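Local coordinates for protein enoyl CoA hydratase/isomerase (Crotonase) (Legionella pneumophila subsp. pneumophila, PDB 3I47) that probably acts as an enoyl-CoA hydratase or isomerase of the crotonase family, adding water to, or shifting, the double bond of acyl-CoA thioesters, at residues K100-M105 with A119-A124. Sequence-based numbering, arbitrary orientation.
Sequences KPTIAM and AACDIA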
ATOM      1  N   LYS A 100      -2.350  10.615   1.643  1.00 14.72           N
ATOM      2  CA  LYS A 100      -3.632   9.988   1.288  1.00 14.74           C
ATOM      3  C   LYS A 100      -3.628   8.486   1.611  1.00 14.33           C
ATOM      4  O   LYS A 100      -2.569   7.833   1.563  1.00 14.90           O
ATOM      5  CB  LYS A 100      -3.914  10.178  -0.209  1.00 14.54           C
ATOM      6  CG  LYS A 100      -3.856  11.635  -0.640  1.00 15.98           C
ATOM      7  CD  LYS A 100      -4.051  11.798  -2.128  1.00 14.73           C
ATOM      8  CE  LYS A 100      -3.988  13.276  -2.453  1.00 15.88           C
ATOM      9  NZ  LYS A 100      -4.243  13.586  -3.882  1.00 16.14           N
ATOM     10  N   PRO A 101      -4.810   7.919   1.926  1.00 13.58           N
ATOM     11  CA  PRO A 101      -4.905   6.466   2.155  1.00 13.78           C
ATOM     12  C   PRO A 101      -4.439   5.671   0.946  1.00 13.84           C
ATOM     13  O   PRO A 101      -4.762   6.020  -0.197  1.00 13.95           O
ATOM     14  CB  PRO A 101      -6.398   6.223   2.359  1.00 14.66           C
ATOM     15  CG  PRO A 101      -6.946   7.557   2.789  1.00 14.68           C
ATOM     16  CD  PRO A 101      -6.093   8.615   2.159  1.00 14.01           C
ATOM     17  N   THR A 102      -3.678   4.614   1.207  1.00 13.23           N
ATOM     18  CA  THR A 102      -3.193   3.718   0.150  1.00 13.59           C
ATOM     19  C   THR A 102      -3.668   2.290   0.396  1.00 13.50           C
ATOM     20  O   THR A 102      -3.657   1.804   1.535  1.00 13.58           O
ATOM     21  CB  THR A 102      -1.666   3.729   0.071  1.00 14.59           C
ATOM     22  OG1 THR A 102      -1.122   3.433   1.358  1.00 14.62           O
ATOM     23  CG2 THR A 102      -1.156   5.089  -0.396  1.00 15.27           C
ATOM     24  N   ILE A 103      -4.074   1.622  -0.679  1.00 13.06           N
ATOM     25  CA  ILE A 103      -4.651   0.275  -0.594  1.00 12.86           C
ATOM     26  C   ILE A 103      -3.986  -0.593  -1.643  1.00 13.43           C
ATOM     27  O   ILE A 103      -3.917  -0.191  -2.815  1.00 14.58           O
ATOM     28  CB  ILE A 103      -6.170   0.286  -0.874  1.00 12.98           C
ATOM     29  CG1 ILE A 103      -6.898   1.075   0.216  1.00 14.47           C
ATOM     30  CG2 ILE A 103      -6.726  -1.144  -0.963  1.00 15.11           C
ATOM     31  CD1 ILE A 103      -8.332   1.411  -0.146  1.00 14.14           C
ATOM     32  N   ALA A 104      -3.504  -1.762  -1.229  1.00 12.68           N
ATOM     33  CA  ALA A 104      -3.023  -2.790  -2.183  1.00 11.79           C
ATOM     34  C   ALA A 104      -4.069  -3.882  -2.347  1.00 12.54           C
ATOM     35  O   ALA A 104      -4.609  -4.367  -1.349  1.00 13.64           O
ATOM     36  CB  ALA A 104      -1.712  -3.402  -1.696  1.00 12.06           C
ATOM     37  N   MET A 105      -4.353  -4.269  -3.591  1.00 11.77           N
ATOM     38  CA  MET A 105      -5.374  -5.273  -3.891  1.00 12.19           C
ATOM     39  C   MET A 105      -4.625  -6.444  -4.520  1.00 12.91           C
ATOM     40  O   MET A 105      -4.057  -6.297  -5.613  1.00 13.65           O
ATOM     41  CB  MET A 105      -6.421  -4.694  -4.866  1.00 11.93           C
ATOM     42  CG  MET A 105      -7.470  -5.685  -5.356  1.00 15.47           C
ATOM     43  SD  MET A 105      -8.641  -5.023  -6.609  1.00  8.98           S
ATOM     44  CE  MET A 105      -8.404  -6.215  -7.911  1.00 16.00           C
ATOM     45  N   ALA A 119       2.749  -4.480   2.150  1.00 14.78           N
ATOM     46  CA  ALA A 119       3.141  -3.973   3.463  1.00 14.64           C
ATOM     47  C   ALA A 119       3.332  -2.449   3.507  1.00 14.87           C
ATOM     48  O   ALA A 119       3.099  -1.821   4.540  1.00 15.96           O
ATOM     49  CB  ALA A 119       4.412  -4.689   3.939  1.00 14.74           C
ATOM     50  N   ALA A 120       3.765  -1.844   2.395  1.00 14.13           N
ATOM     51  CA  ALA A 120       4.014  -0.411   2.364  1.00 13.70           C
ATOM     52  C   ALA A 120       2.723   0.392   2.349  1.00 14.00           C
ATOM     53  O   ALA A 120       2.680   1.526   2.842  1.00 15.09           O
ATOM     54  CB  ALA A 120       4.857  -0.056   1.128  1.00 13.96           C
ATOM     55  N   CYS A 121       1.688  -0.191   1.748  1.00 13.18           N
ATOM     56  CA  CYS A 121       0.365   0.443   1.714  1.00 13.01           C
ATOM     57  C   CYS A 121      -0.262   0.429   3.109  1.00 14.00           C
ATOM     58  O   CYS A 121       0.079  -0.410   3.942  1.00 14.81           O
ATOM     59  CB  CYS A 121      -0.555  -0.278   0.734  1.00 13.29           C
ATOM     60  SG  CYS A 121      -0.113   0.026  -1.000  1.00 14.28           S
ATOM     61  N   ASP A 122      -1.190   1.347   3.349  1.00 13.93           N
ATOM     62  CA  ASP A 122      -1.887   1.370   4.648  1.00 14.13           C
ATOM     63  C   ASP A 122      -2.709   0.100   4.848  1.00 13.88           C
ATOM     64  O   ASP A 122      -2.789  -0.434   5.960  1.00 14.25           O
ATOM     65  CB  ASP A 122      -2.861   2.541   4.761  1.00 15.26           C
ATOM     66  CG  ASP A 122      -2.193   3.889   4.701  1.00 15.41           C
ATOM     67  OD1 ASP A 122      -1.111   4.081   5.304  1.00 16.89           O
ATOM     68  OD2 ASP A 122      -2.795   4.769   4.058  1.00 15.32           O
ATOM     69  N   ILE A 123      -3.344  -0.344   3.769  1.00 13.71           N
ATOM     70  CA  ILE A 123      -4.334  -1.411   3.817  1.00 13.32           C
ATOM     71  C   ILE A 123      -4.050  -2.362   2.667  1.00 13.95           C
ATOM     72  O   ILE A 123      -3.751  -1.912   1.564  1.00 14.68           O
ATOM     73  CB  ILE A 123      -5.770  -0.867   3.645  1.00 14.22           C
ATOM     74  CG1 ILE A 123      -6.131   0.111   4.775  1.00 15.33           C
ATOM     75  CG2 ILE A 123      -6.787  -2.014   3.561  1.00 15.61           C
ATOM     76  CD1 ILE A 123      -7.303   1.048   4.399  1.00 14.34           C
ATOM     77  N   ALA A 124      -4.134  -3.664   2.923  1.00 13.27           N
ATOM     78  CA  ALA A 124      -4.042  -4.644   1.850  1.00 13.29           C
ATOM     79  C   ALA A 124      -5.247  -5.573   1.909  1.00 13.37           C
ATOM     80  O   ALA A 124      -5.676  -5.998   2.993  1.00 13.94           O
ATOM     81  CB  ALA A 124      -2.701  -5.429   1.904  1.00 14.10           C
TER
HETATM   82  O   HOH W   1       0.694   5.121   2.709  1.00 16.15           O
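Thr102, at the start of strand 102-106, and Asp122, in the turn just before strand 123-127, exchange side-chain and backbone bonds, a worked example of polar side chains bonding to backbone where a parallel pairing begins. The amide of Asp122 donates to Thr102 OG1 (2.9 Å), while Thr102 N donates to Asp122 OD2 (3.0 Å), approaching 41° off the carboxylate plane. A chi1 of 54° tucks Thr102 OG1 over its own backbone, flanked by N and C, which turns it to the Asp122 amide; a water also bonds to it at 2.8 Å.

Regular parallel pairing follows: Ile123 N to Thr102 O, then Ala104 N to Ile123 O (2.8 Å). CA-H...O contacts from Ile103 to Ile123 O and from Ala124 to Ala104 O run alongside.

Among apolar groups, Ile103 and Ile123 are neighbours on one face of the sheet, CG1 of the former 4.1 Å from CB of the latter; Ala197 of helix 189-201 also touches Ile103. On the other face, Cys121 SG, just past helix 113-120, packs against Ala104 CB at 3.8 Å.

Lys212 NZ bonds both Asp122 OD2 and Lys100 O, linking the residues that lead into both strands of the central crotonase-fold sheet; OD2 thus receives an amide and an ammonium, which probably stabilises its negative charge.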